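COMB10 (Helicobacter pylori, PDB 2BHV) probably forms part of the periplasmic core of the Com type IV secretion system as a VirB10-type subunit. Local coordinates at residues Leu38-Thr43 / Phe232-Glu237; Lys46-Phe51 / Ala66-Asp71; Leu81-Ser86 / Ile111-Ile116; Leu151-Thr156 / Ser225-Ile230. All coordinates share one frame; numbering follows the deposited sequence.

Interaction 1 of 4, residues Leu38-Thr43 / Phe232-Glu237; sequences LLRTIT and FPIPRE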
loop_
_atom_site.group_PDB
_atom_site.type_symbol
_atom_site.label_atom_id
_atom_site.label_comp_id
_atom_site.label_asym_id
_atom_site.label_seq_id
_atom_site.Cartn_x
_atom_site.Cartn_y
_atom_site.Cartn_z
ATOM N N LEU A 38 6.762 19.489 -43.718
ATOM C CA LEU A 38 5.506 18.946 -43.181
ATOM C C LEU A 38 4.865 17.825 -44.044
ATOM O O LEU A 38 3.974 17.103 -43.579
ATOM C CB LEU A 38 4.509 20.083 -42.901
ATOM N N LEU A 39 5.334 17.677 -45.285
ATOM C CA LEU A 39 4.878 16.623 -46.203
ATOM C C LEU A 39 5.346 15.242 -45.745
ATOM O O LEU A 39 4.835 14.220 -46.190
ATOM C CB LEU A 39 5.380 16.897 -47.627
ATOM C CG LEU A 39 4.760 18.046 -48.455
ATOM C CD1 LEU A 39 5.799 18.771 -49.333
ATOM C CD2 LEU A 39 3.584 17.567 -49.313
ATOM N N ARG A 40 6.327 15.211 -44.853
ATOM C CA ARG A 40 6.850 13.950 -44.341
ATOM C C ARG A 40 7.127 14.039 -42.840
ATOM O O ARG A 40 8.178 13.614 -42.350
ATOM C CB ARG A 40 8.095 13.517 -45.127
ATOM C CG ARG A 40 7.791 13.082 -46.561
ATOM C CD ARG A 40 9.016 12.545 -47.272
ATOM N NE ARG A 40 9.548 11.370 -46.596
ATOM C CZ ARG A 40 9.066 10.137 -46.728
ATOM N NH1 ARG A 40 8.035 9.905 -47.527
ATOM N NH2 ARG A 40 9.617 9.134 -46.059
ATOM N N THR A 41 6.156 14.580 -42.119
ATOM C CA THR A 41 6.281 14.766 -40.688
ATOM C C THR A 41 5.070 14.182 -39.981
ATOM O O THR A 41 3.952 14.243 -40.493
ATOM C CB THR A 41 6.409 16.265 -40.335
ATOM O OG1 THR A 41 7.521 16.823 -41.042
ATOM C CG2 THR A 41 6.620 16.459 -38.840
ATOM N N ILE A 42 5.302 13.606 -38.809
ATOM C CA ILE A 42 4.211 13.241 -37.938
ATOM C C ILE A 42 4.164 14.268 -36.827
ATOM O O ILE A 42 5.175 14.543 -36.186
ATOM C CB ILE A 42 4.380 11.829 -37.374
ATOM C CG1 ILE A 42 4.325 10.799 -38.510
ATOM C CG2 ILE A 42 3.301 11.530 -36.330
ATOM C CD1 ILE A 42 4.659 9.374 -38.083
ATOM N N THR A 43 2.991 14.856 -36.624
ATOM C CA THR A 43 2.813 15.869 -35.601
ATOM C C THR A 43 2.921 15.264 -34.210
ATOM O O THR A 43 2.441 14.148 -33.960
ATOM C CB THR A 43 1.440 16.523 -35.733
ATOM O OG1 THR A 43 1.303 17.060 -37.056
ATOM C CG2 THR A 43 1.233 17.639 -34.674
ATOM N N PHE A 232 10.487 12.286 -41.297
ATOM C CA PHE A 232 10.905 11.034 -41.920
ATOM C C PHE A 232 11.543 11.331 -43.281
ATOM O O PHE A 232 10.824 11.558 -44.264
ATOM C CB PHE A 232 9.690 10.116 -42.147
ATOM C CG PHE A 232 9.156 9.472 -40.900
ATOM C CD1 PHE A 232 8.675 10.239 -39.846
ATOM C CD2 PHE A 232 9.095 8.092 -40.793
ATOM C CE1 PHE A 232 8.174 9.637 -38.691
ATOM C CE2 PHE A 232 8.588 7.485 -39.639
ATOM C CZ PHE A 232 8.134 8.261 -38.591
ATOM N N PRO A 233 12.895 11.335 -43.355
ATOM C CA PRO A 233 13.532 11.499 -44.662
ATOM C C PRO A 233 13.108 10.383 -45.616
ATOM O O PRO A 233 12.632 9.327 -45.165
ATOM C CB PRO A 233 15.029 11.398 -44.350
ATOM C CG PRO A 233 15.118 10.781 -43.016
ATOM C CD PRO A 233 13.890 11.200 -42.276
ATOM N N ILE A 234 13.263 10.638 -46.916
ATOM C CA ILE A 234 12.986 9.650 -47.961
ATOM C C ILE A 234 13.948 8.480 -47.785
ATOM O O ILE A 234 15.146 8.691 -47.636
ATOM C CB ILE A 234 13.134 10.266 -49.382
ATOM C CG1 ILE A 234 12.367 11.589 -49.485
ATOM C CG2 ILE A 234 12.656 9.295 -50.458
ATOM C CD1 ILE A 234 12.999 12.594 -50.434
ATOM N N PRO A 235 13.422 7.244 -47.764
ATOM C CA PRO A 235 14.255 6.075 -47.484
ATOM C C PRO A 235 15.329 5.847 -48.526
ATOM O O PRO A 235 15.044 5.866 -49.727
ATOM C CB PRO A 235 13.259 4.909 -47.504
ATOM C CG PRO A 235 12.088 5.405 -48.273
ATOM C CD PRO A 235 12.012 6.871 -47.979
ATOM N N ARG A 236 16.559 5.645 -48.055
ATOM C CA ARG A 236 17.676 5.239 -48.907
ATOM C C ARG A 236 18.125 3.829 -48.530
ATOM O O ARG A 236 18.467 3.573 -47.366
ATOM C CB ARG A 236 18.838 6.232 -48.776
ATOM C CG ARG A 236 20.156 5.759 -49.389
ATOM C CD ARG A 236 20.869 6.904 -50.126
ATOM N NE ARG A 236 20.643 6.897 -51.588
ATOM C CZ ARG A 236 19.513 7.265 -52.210
ATOM N NH1 ARG A 236 18.445 7.680 -51.522
ATOM N NH2 ARG A 236 19.447 7.213 -53.540
ATOM N N GLU A 237 18.111 2.921 -49.507
ATOM C CA GLU A 237 18.483 1.513 -49.291
ATOM C C GLU A 237 17.779 0.939 -48.058
ATOM O O GLU A 237 18.429 0.450 -47.111
ATOM C CB GLU A 237 20.005 1.347 -49.176
ATOM C CG GLU A 237 20.760 1.647 -50.460
ATOM C CD GLU A 237 22.179 2.135 -50.199
ATOM O OE1 GLU A 237 22.670 1.981 -49.049
ATOM O OE2 GLU A 237 22.797 2.675 -51.145
#

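Interaction 2 of 4, residues Lys46-Phe51 / Ala66-Asp71; sequences KMIPAF and AQVESD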
loop_
_atom_site.group_PDB
_atom_site.type_symbol
_atom_site.label_atom_id
_atom_site.label_comp_id
_atom_site.label_asym_id
_atom_site.label_seq_id
_atom_site.Cartn_x
_atom_site.Cartn_y
_atom_site.Cartn_z
ATOM N N LYS A 46 0.313 12.793 -32.287
ATOM C CA LYS A 46 -0.458 11.896 -33.126
ATOM C C LYS A 46 -0.595 10.628 -32.299
ATOM O O LYS A 46 0.310 10.279 -31.534
ATOM C CB LYS A 46 0.266 11.592 -34.434
ATOM C CG LYS A 46 -0.615 11.715 -35.686
ATOM C CD LYS A 46 -1.419 10.448 -35.983
ATOM C CE LYS A 46 -2.554 10.727 -36.967
ATOM N NZ LYS A 46 -2.064 11.316 -38.249
ATOM N N MET A 47 -1.733 9.957 -32.420
ATOM C CA MET A 47 -1.940 8.729 -31.689
ATOM C C MET A 47 -1.795 7.606 -32.674
ATOM O O MET A 47 -2.681 7.395 -33.494
ATOM C CB MET A 47 -3.336 8.699 -31.069
ATOM C CG MET A 47 -3.661 9.839 -30.146
ATOM S SD MET A 47 -2.940 9.609 -28.522
ATOM C CE MET A 47 -1.520 10.670 -28.641
ATOM N N ILE A 48 -0.668 6.901 -32.616
ATOM C CA ILE A 48 -0.451 5.729 -33.458
ATOM C C ILE A 48 -0.970 4.487 -32.733
ATOM O O ILE A 48 -0.339 3.993 -31.803
ATOM C CB ILE A 48 1.030 5.543 -33.784
ATOM C CG1 ILE A 48 1.598 6.789 -34.444
ATOM C CG2 ILE A 48 1.234 4.327 -34.662
ATOM C CD1 ILE A 48 3.085 6.893 -34.318
ATOM N N PRO A 49 -2.132 3.982 -33.155
ATOM C CA PRO A 49 -2.698 2.838 -32.469
ATOM C C PRO A 49 -1.956 1.545 -32.821
ATOM O O PRO A 49 -1.658 1.286 -33.986
ATOM C CB PRO A 49 -4.127 2.806 -32.982
ATOM C CG PRO A 49 -4.036 3.404 -34.329
ATOM C CD PRO A 49 -2.961 4.419 -34.284
ATOM N N ALA A 50 -1.650 0.754 -31.807
ATOM C CA ALA A 50 -0.946 -0.497 -32.003
ATOM C C ALA A 50 -1.381 -1.502 -30.951
ATOM O O ALA A 50 -1.902 -1.133 -29.896
ATOM C CB ALA A 50 0.558 -0.281 -31.951
ATOM N N PHE A 51 -1.185 -2.775 -31.252
ATOM C CA PHE A 51 -1.389 -3.829 -30.285
ATOM C C PHE A 51 -0.089 -4.583 -30.050
ATOM O O PHE A 51 0.739 -4.689 -30.958
ATOM C CB PHE A 51 -2.520 -4.779 -30.714
ATOM C CG PHE A 51 -2.243 -5.561 -31.987
ATOM C CD1 PHE A 51 -1.619 -6.805 -31.935
ATOM C CD2 PHE A 51 -2.657 -5.075 -33.228
ATOM C CE1 PHE A 51 -1.382 -7.535 -33.098
ATOM C CE2 PHE A 51 -2.419 -5.789 -34.384
ATOM C CZ PHE A 51 -1.784 -7.022 -34.322
ATOM N N ALA A 66 5.221 -4.361 -31.040
ATOM C CA ALA A 66 3.846 -3.968 -31.309
ATOM C C ALA A 66 3.589 -3.903 -32.820
ATOM O O ALA A 66 4.518 -3.825 -33.632
ATOM C CB ALA A 66 3.550 -2.651 -30.672
ATOM N N GLN A 67 2.316 -3.931 -33.193
ATOM C CA GLN A 67 1.941 -3.815 -34.581
ATOM C C GLN A 67 0.968 -2.674 -34.823
ATOM O O GLN A 67 -0.057 -2.588 -34.186
ATOM C CB GLN A 67 1.339 -5.111 -35.057
ATOM C CG GLN A 67 1.267 -5.167 -36.542
ATOM C CD GLN A 67 0.625 -6.404 -37.033
ATOM O OE1 GLN A 67 -0.468 -6.355 -37.574
ATOM N NE2 GLN A 67 1.299 -7.535 -36.861
ATOM N N VAL A 68 1.300 -1.804 -35.769
ATOM C CA VAL A 68 0.511 -0.607 -36.042
ATOM C C VAL A 68 -0.813 -0.985 -36.692
ATOM O O VAL A 68 -0.850 -1.815 -37.596
ATOM C CB VAL A 68 1.288 0.393 -36.918
ATOM C CG1 VAL A 68 0.485 1.659 -37.103
ATOM C CG2 VAL A 68 2.614 0.729 -36.282
ATOM N N GLU A 69 -1.899 -0.370 -36.234
ATOM C CA GLU A 69 -3.241 -0.814 -36.621
ATOM C C GLU A 69 -3.845 -0.136 -37.844
ATOM O O GLU A 69 -4.841 -0.610 -38.372
ATOM C CB GLU A 69 -4.198 -0.721 -35.439
ATOM C CG GLU A 69 -3.888 -1.719 -34.366
ATOM C CD GLU A 69 -4.916 -1.730 -33.285
ATOM O OE1 GLU A 69 -6.076 -2.070 -33.558
ATOM O OE2 GLU A 69 -4.564 -1.400 -32.141
ATOM N N SER A 70 -3.246 0.960 -38.295
ATOM C CA SER A 70 -3.751 1.704 -39.453
ATOM C C SER A 70 -2.687 2.632 -40.009
ATOM O O SER A 70 -1.749 2.999 -39.298
ATOM C CB SER A 70 -4.986 2.519 -39.069
ATOM O OG SER A 70 -4.737 3.302 -37.919
ATOM N N ASP A 71 -2.839 3.012 -41.277
ATOM C CA ASP A 71 -1.892 3.911 -41.928
ATOM C C ASP A 71 -1.736 5.223 -41.171
ATOM O O ASP A 71 -2.720 5.815 -40.729
ATOM C CB ASP A 71 -2.337 4.216 -43.352
ATOM C CG ASP A 71 -2.215 3.029 -44.271
ATOM O OD1 ASP A 71 -1.299 2.204 -44.082
ATOM O OD2 ASP A 71 -3.044 2.931 -45.199
#

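Interaction 3 of 4, residues Leu81-Ser86 / Ile111-Ile116; sequences LIPKGS and ITPHGI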
loop_
_atom_site.group_PDB
_atom_site.type_symbol
_atom_site.label_atom_id
_atom_site.label_comp_id
_atom_site.label_asym_id
_atom_site.label_seq_id
_atom_site.Cartn_x
_atom_site.Cartn_y
_atom_site.Cartn_z
ATOM N N LEU A 81 3.461 7.580 -43.912
ATOM C CA LEU A 81 4.782 7.470 -43.282
ATOM C C LEU A 81 4.948 6.173 -42.493
ATOM O O LEU A 81 5.987 5.525 -42.595
ATOM C CB LEU A 81 5.083 8.683 -42.387
ATOM C CG LEU A 81 5.077 10.086 -43.006
ATOM C CD1 LEU A 81 5.349 11.111 -41.926
ATOM C CD2 LEU A 81 6.091 10.237 -44.156
ATOM N N ILE A 82 3.944 5.809 -41.692
ATOM C CA ILE A 82 3.919 4.484 -41.060
ATOM C C ILE A 82 2.722 3.687 -41.565
ATOM O O ILE A 82 1.583 3.983 -41.195
ATOM C CB ILE A 82 3.892 4.535 -39.520
ATOM C CG1 ILE A 82 4.990 5.454 -38.984
ATOM C CG2 ILE A 82 4.041 3.116 -38.954
ATOM C CD1 ILE A 82 4.915 5.706 -37.508
ATOM N N PRO A 83 2.980 2.692 -42.442
ATOM C CA PRO A 83 1.941 1.842 -43.033
ATOM C C PRO A 83 1.314 0.916 -42.010
ATOM O O PRO A 83 2.000 0.422 -41.113
ATOM C CB PRO A 83 2.699 1.021 -44.087
ATOM C CG PRO A 83 4.011 1.732 -44.280
ATOM C CD PRO A 83 4.319 2.344 -42.953
ATOM N N LYS A 84 0.009 0.707 -42.141
ATOM C CA LYS A 84 -0.699 -0.305 -41.382
ATOM C C LYS A 84 0.057 -1.623 -41.440
ATOM O O LYS A 84 0.517 -2.045 -42.503
ATOM C CB LYS A 84 -2.093 -0.491 -41.958
ATOM C CG LYS A 84 -2.977 -1.435 -41.183
ATOM C CD LYS A 84 -4.273 -1.682 -41.936
ATOM C CE LYS A 84 -5.198 -2.588 -41.169
ATOM N NZ LYS A 84 -6.246 -3.106 -42.080
ATOM N N GLY A 85 0.205 -2.259 -40.286
ATOM C CA GLY A 85 0.841 -3.560 -40.218
ATOM C C GLY A 85 2.322 -3.510 -39.932
ATOM O O GLY A 85 2.959 -4.556 -39.800
ATOM N N SER A 86 2.887 -2.306 -39.829
ATOM C CA SER A 86 4.300 -2.177 -39.428
ATOM C C SER A 86 4.538 -2.723 -38.019
ATOM O O SER A 86 3.690 -2.609 -37.124
ATOM C CB SER A 86 4.786 -0.735 -39.490
ATOM O OG SER A 86 4.274 -0.055 -40.609
ATOM N N ILE A 111 9.566 -1.304 -38.436
ATOM C CA ILE A 111 9.796 -2.037 -39.678
ATOM C C ILE A 111 8.503 -2.117 -40.486
ATOM O O ILE A 111 7.527 -2.735 -40.046
ATOM C CB ILE A 111 10.364 -3.452 -39.421
ATOM C CG1 ILE A 111 11.662 -3.361 -38.604
ATOM C CG2 ILE A 111 10.582 -4.189 -40.745
ATOM C CD1 ILE A 111 12.232 -4.710 -38.173
ATOM N N THR A 112 8.488 -1.478 -41.658
ATOM C CA THR A 112 7.291 -1.487 -42.493
ATOM C C THR A 112 7.097 -2.871 -43.122
ATOM O O THR A 112 8.042 -3.661 -43.208
ATOM C CB THR A 112 7.290 -0.387 -43.603
ATOM O OG1 THR A 112 8.221 -0.727 -44.652
ATOM C CG2 THR A 112 7.580 0.999 -43.026
ATOM N N PRO A 113 5.867 -3.176 -43.557
ATOM C CA PRO A 113 5.597 -4.479 -44.143
ATOM C C PRO A 113 6.471 -4.768 -45.379
ATOM O O PRO A 113 6.767 -5.944 -45.683
ATOM C CB PRO A 113 4.123 -4.378 -44.542
ATOM C CG PRO A 113 3.564 -3.317 -43.660
ATOM C CD PRO A 113 4.661 -2.329 -43.529
ATOM N N HIS A 114 6.873 -3.719 -46.091
ATOM C CA HIS A 114 7.776 -3.905 -47.222
ATOM C C HIS A 114 9.216 -4.081 -46.779
ATOM O O HIS A 114 10.051 -4.513 -47.566
ATOM C CB HIS A 114 7.633 -2.780 -48.243
ATOM C CG HIS A 114 6.516 -3.005 -49.219
ATOM N ND1 HIS A 114 5.481 -3.895 -48.976
ATOM C CD2 HIS A 114 6.261 -2.453 -50.431
ATOM C CE1 HIS A 114 4.646 -3.890 -50.002
ATOM N NE2 HIS A 114 5.092 -3.019 -50.897
ATOM N N GLY A 115 9.498 -3.751 -45.521
ATOM C CA GLY A 115 10.799 -4.021 -44.927
ATOM C C GLY A 115 11.741 -2.840 -44.890
ATOM O O GLY A 115 12.948 -3.026 -44.774
ATOM N N ILE A 116 11.211 -1.624 -44.992
ATOM C CA ILE A 116 12.054 -0.447 -44.764
ATOM C C ILE A 116 12.179 -0.218 -43.262
ATOM O O ILE A 116 11.183 -0.265 -42.540
ATOM C CB ILE A 116 11.583 0.850 -45.539
ATOM C CG1 ILE A 116 10.579 1.677 -44.732
ATOM C CG2 ILE A 116 11.056 0.508 -46.942
ATOM C CD1 ILE A 116 9.888 2.801 -45.532
#

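Interaction 4 of 4, residues Leu151-Thr156 / Ser225-Ile230; sequences LLSTLT and SPNTDI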
loop_
_atom_site.group_PDB
_atom_site.type_symbol
_atom_site.label_atom_id
_atom_site.label_comp_id
_atom_site.label_asym_id
_atom_site.label_seq_id
_atom_site.Cartn_x
_atom_site.Cartn_y
_atom_site.Cartn_z
ATOM N N LEU A 151 11.221 9.705 -26.430
ATOM C CA LEU A 151 10.806 10.448 -27.609
ATOM C C LEU A 151 9.389 10.087 -28.013
ATOM O O LEU A 151 8.752 10.828 -28.752
ATOM C CB LEU A 151 11.777 10.241 -28.774
ATOM C CG LEU A 151 13.223 10.728 -28.597
ATOM C CD1 LEU A 151 14.145 10.162 -29.684
ATOM C CD2 LEU A 151 13.297 12.239 -28.574
ATOM N N LEU A 152 8.903 8.946 -27.514
ATOM C CA LEU A 152 7.573 8.422 -27.828
ATOM C C LEU A 152 6.930 7.904 -26.552
ATOM O O LEU A 152 7.498 7.071 -25.852
ATOM C CB LEU A 152 7.666 7.262 -28.804
ATOM C CG LEU A 152 8.066 7.321 -30.280
ATOM C CD1 LEU A 152 7.070 8.091 -31.128
ATOM C CD2 LEU A 152 9.500 7.791 -30.472
ATOM N N SER A 153 5.743 8.398 -26.248
ATOM C CA SER A 153 5.017 7.952 -25.082
ATOM C C SER A 153 4.201 6.740 -25.454
ATOM O O SER A 153 3.899 6.533 -26.630
ATOM C CB SER A 153 4.100 9.051 -24.591
ATOM O OG SER A 153 4.856 10.158 -24.144
ATOM N N THR A 154 3.836 5.941 -24.448
ATOM C CA THR A 154 2.995 4.771 -24.654
ATOM C C THR A 154 1.760 4.890 -23.814
ATOM O O THR A 154 1.830 4.821 -22.607
ATOM C CB THR A 154 3.739 3.492 -24.300
ATOM O OG1 THR A 154 5.036 3.536 -24.903
ATOM C CG2 THR A 154 2.992 2.291 -24.791
ATOM N N LEU A 155 0.625 5.068 -24.485
ATOM C CA LEU A 155 -0.667 5.328 -23.841
ATOM C C LEU A 155 -1.612 4.145 -23.968
ATOM O O LEU A 155 -1.424 3.300 -24.843
ATOM C CB LEU A 155 -1.301 6.561 -24.469
ATOM C CG LEU A 155 -0.764 7.972 -24.170
ATOM C CD1 LEU A 155 0.639 8.036 -23.582
ATOM C CD2 LEU A 155 -0.860 8.845 -25.403
ATOM N N THR A 156 -2.632 4.088 -23.108
ATOM C CA THR A 156 -3.594 2.984 -23.133
ATOM C C THR A 156 -4.520 3.094 -24.295
ATOM O O THR A 156 -5.033 4.190 -24.603
ATOM C CB THR A 156 -4.572 3.012 -21.988
ATOM O OG1 THR A 156 -4.059 3.798 -20.922
ATOM C CG2 THR A 156 -4.878 1.602 -21.549
ATOM N N SER A 225 2.676 7.607 -29.049
ATOM C CA SER A 225 2.544 9.034 -29.280
ATOM C C SER A 225 3.892 9.763 -29.272
ATOM O O SER A 225 4.621 9.731 -28.287
ATOM C CB SER A 225 1.621 9.628 -28.231
ATOM O OG SER A 225 1.531 11.035 -28.377
ATOM N N PRO A 226 4.223 10.436 -30.372
ATOM C CA PRO A 226 5.451 11.203 -30.425
ATOM C C PRO A 226 5.392 12.392 -29.487
ATOM O O PRO A 226 4.376 13.089 -29.424
ATOM C CB PRO A 226 5.492 11.691 -31.871
ATOM C CG PRO A 226 4.543 10.827 -32.601
ATOM C CD PRO A 226 3.477 10.523 -31.629
ATOM N N ASN A 227 6.469 12.612 -28.753
ATOM C CA ASN A 227 6.565 13.764 -27.881
ATOM C C ASN A 227 7.113 14.976 -28.611
ATOM O O ASN A 227 7.220 16.062 -28.044
ATOM C CB ASN A 227 7.413 13.434 -26.670
ATOM C CG ASN A 227 6.725 12.481 -25.733
ATOM O OD1 ASN A 227 5.519 12.562 -25.536
ATOM N ND2 ASN A 227 7.489 11.565 -25.148
ATOM N N THR A 228 7.473 14.780 -29.874
ATOM C CA THR A 228 7.837 15.878 -30.746
ATOM C C THR A 228 7.442 15.537 -32.138
ATOM O O THR A 228 7.176 14.383 -32.443
ATOM C CB THR A 228 9.339 16.117 -30.817
ATOM O OG1 THR A 228 9.980 15.569 -29.668
ATOM C CG2 THR A 228 9.614 17.626 -30.891
ATOM N N ASP A 229 7.420 16.544 -32.997
ATOM C CA ASP A 229 7.300 16.301 -34.410
ATOM C C ASP A 229 8.438 15.373 -34.834
ATOM O O ASP A 229 9.579 15.538 -34.388
ATOM C CB ASP A 229 7.355 17.624 -35.176
ATOM C CG ASP A 229 6.215 18.553 -34.811
ATOM O OD1 ASP A 229 5.253 18.096 -34.168
ATOM O OD2 ASP A 229 6.273 19.738 -35.157
ATOM N N ILE A 230 8.117 14.374 -35.649
ATOM C CA ILE A 230 9.139 13.488 -36.197
ATOM C C ILE A 230 9.167 13.575 -37.722
ATOM O O ILE A 230 8.166 13.289 -38.387
ATOM C CB ILE A 230 8.918 12.010 -35.815
ATOM C CG1 ILE A 230 8.614 11.859 -34.327
ATOM C CG2 ILE A 230 10.138 11.199 -36.202
ATOM C CD1 ILE A 230 8.206 10.456 -33.933
#

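Interaction 1 of 4, residues Leu38-Thr43 / Phe232-Glu237
Arg40 and Phe232 join the two chain segments at one margin of the modified beta-barrel characteristic of VirB10-type periplasmic domains. The first segment leads into the short strand 41-42, while the second leaves strand 229-231. Phe232 N donates an almost straight bond to Arg40 O (2.9 Å, 176° at the hydrogen), extending the backbone pairing of Ile42 with Ile230. The return grip comes from the arginine side chain. CG stands beside the backbone N (chi1 -70°), and the chain then bends at chi3 (61°), which brings NE end-on to the carbonyl oxygen of Phe232. NE bonds to Phe232 O at 2.7 Å, and NH2 adds a weak bond to the same oxygen. NH2 also bonds to Pro233 O at 3.2 Å, from a position above that carbonyl's plane. Two successive carbonyls thus meet one guanidinium near its edge, while Ile234 CA lies over a face and the Ile234 side chain runs across that of Arg40 at about a right angle. Beyond the polar part, Leu81 touches Arg40, Ile42 and Phe232 from strand 80-82. Across the segments the apolar contact is made by the tip of Ile42, whose CD1 rests 3.6 Å from Phe232 CE1 and also reaches CZ.

Interaction 2 of 4, residues Lys46-Phe51 / Ala66-Asp71
Ala50 and Val68 form an antiparallel non-hydrogen-bonded pair with their CA atoms 4.3 Å apart, and Phe51 and Gln67 follow as a hydrogen-bonded pair. The short axes of strands 48-51 and 66-68 meet at 135°, well away from strict antiparallel, so the pairing is strongly twisted. Phe51 N bonds to Gln67 O, and Gln67 N to Phe51 O at 2.8 Å. One step on, where the second strand has ended, Glu69 N still reaches Pro49 O, also at 2.8 Å.

On the face carrying Ala50 and Val68, Ile48 CG2 packs against Val68 CG1 (3.7 Å), and Ile82 of strand 80-82 touches both Ile48 and Val68. The other face carries Phe51 and Gln67, lying side by side and pointing the same way. Phe51 CG sits between the backbone N and the carbonyl carbon (chi1 64°), and Gln67 CB stands over one face of the ring as a CH-pi contact, 4.0 Å from the centroid. The Gln67 amide continues past the rim, its OE1 3.6 Å from Phe51 CZ, with amide and ring planes 57° apart. Glu69 CG comes to the ring edge in its plane, 3.8 Å from CD2.

The Glu69 carboxylate forms a salt bridge through OE1 to Arg221. The chemistry therefore divides by face: aliphatic packing on the face of Ala50 and Val68, and on the Phe51 face an aromatic ring bordered by polar chains, where the Glu69-Arg221 salt bridge ties the end of strand 62-68 to strand 221-226 past strand 48-52, which lies between them in the sheet.

Interaction 3 of 4, residues Leu81-Ser86 / Ile111-Ile116
Pro83 and Pro113 bring two beta turns together without a single hydrogen bond between them. The first is a type II turn from Pro83 to Ser86, the second a type I turn from Thr112 to Gly115, and each is closed by its own backbone bond. What joins them is contact between two pyrrolidine rings and the small side chains beside them. Pro83 CB lies 3.9 Å from Pro113 CD, while Pro83 CD packs at 3.5 Å on the methyl CG2 of Thr112. Pro113 CG reaches over the first turn, 3.5 Å from Lys84 O and near the carbonyl carbon of Gly85. Ser86 adds to the same contact: its OG is 3.7 Å from Pro113 CD, and its CA makes a CA-H...O contact with Ile111 O.

The Thr112 side chain is turned so that its two branches do different work. OG1 lies between the backbone N and the carbonyl carbon (chi1 73°) and accepts Ile116 N at 3.1 Å within its own loop, which leaves CG2 as the branch directed at Pro83. Gly85, with phi 93°, supplies the left-handed position of the type II turn.

The first turn connects strand 80-82 to strand 87-94, with Lys84 N held by Asp71 OD1 and Ser86 bonded to Val68 of strand 62-68. The second links strand 103-111 to strand 117-119, where Ile118 touches Thr112.

Interaction 4 of 4, residues Leu151-Thr156 / Ser225-Ile230
Leu152 pairs with Pro226 where strand 152-156, one of the two outermost strands of the large mixed sheet within this chain, lies antiparallel to strand 221-226. That pair is non-hydrogen-bonded, and Ser153 with Ser225 makes the hydrogen-bonded one: Ser153 N to Ser225 O at 2.7 Å, and Ser225 N to Ser153 O at 2.9 Å. Past the proline, Asn227 N gives a nearly straight bond to Leu151 O (175°). The Asn227 side chain turns back toward strand 152-156, its CG beside the backbone N (chi1 -70°). OD1 accepts Ser153 OG at 2.9 Å, on a lone pair in the amide plane, while ND2 bonds to Leu150 O. Asn227 thus grips this strand by both backbone and side chain. On the face of Leu152 and Pro226, Leu152 CD1 lies 3.6 Å from Pro226 CA and 3.8 Å from Ile230 CD1, and Phe244 of strand 239-245 touches Leu152 and Ile230. On the Ser225 face, Leu155 CD2 meets Ser225 CB. Thr154 and Thr156 make backbone hydrogen bonds to the second subunit, and Thr156 OG1 bonds to its Met194 O. One side paired within the chain and the other bonded to a partner is typical of an edge strand at a subunit interface.

From the N terminus, the chain enters interaction 1 at 38-43 and closes that loop only at 232-237, so the other three contacts all nest inside it. Within it, interactions 2, 3 and 4 follow in series: 46-51 closes on 66-71, 81-86 on 111-116, and 151-156 on 225-230. None cross. Interactions 1, 2 and 4 all reach the large mixed sheet, with strand 229-231 beside strand 41-42 and strand 221-226 beside strand 48-52. Interaction 3 joins this group through Leu81 and Ile82, which pack on interaction 1, and through Lys84 and Ser86, which meet interaction 2. Interactions 3 and 4 do not touch.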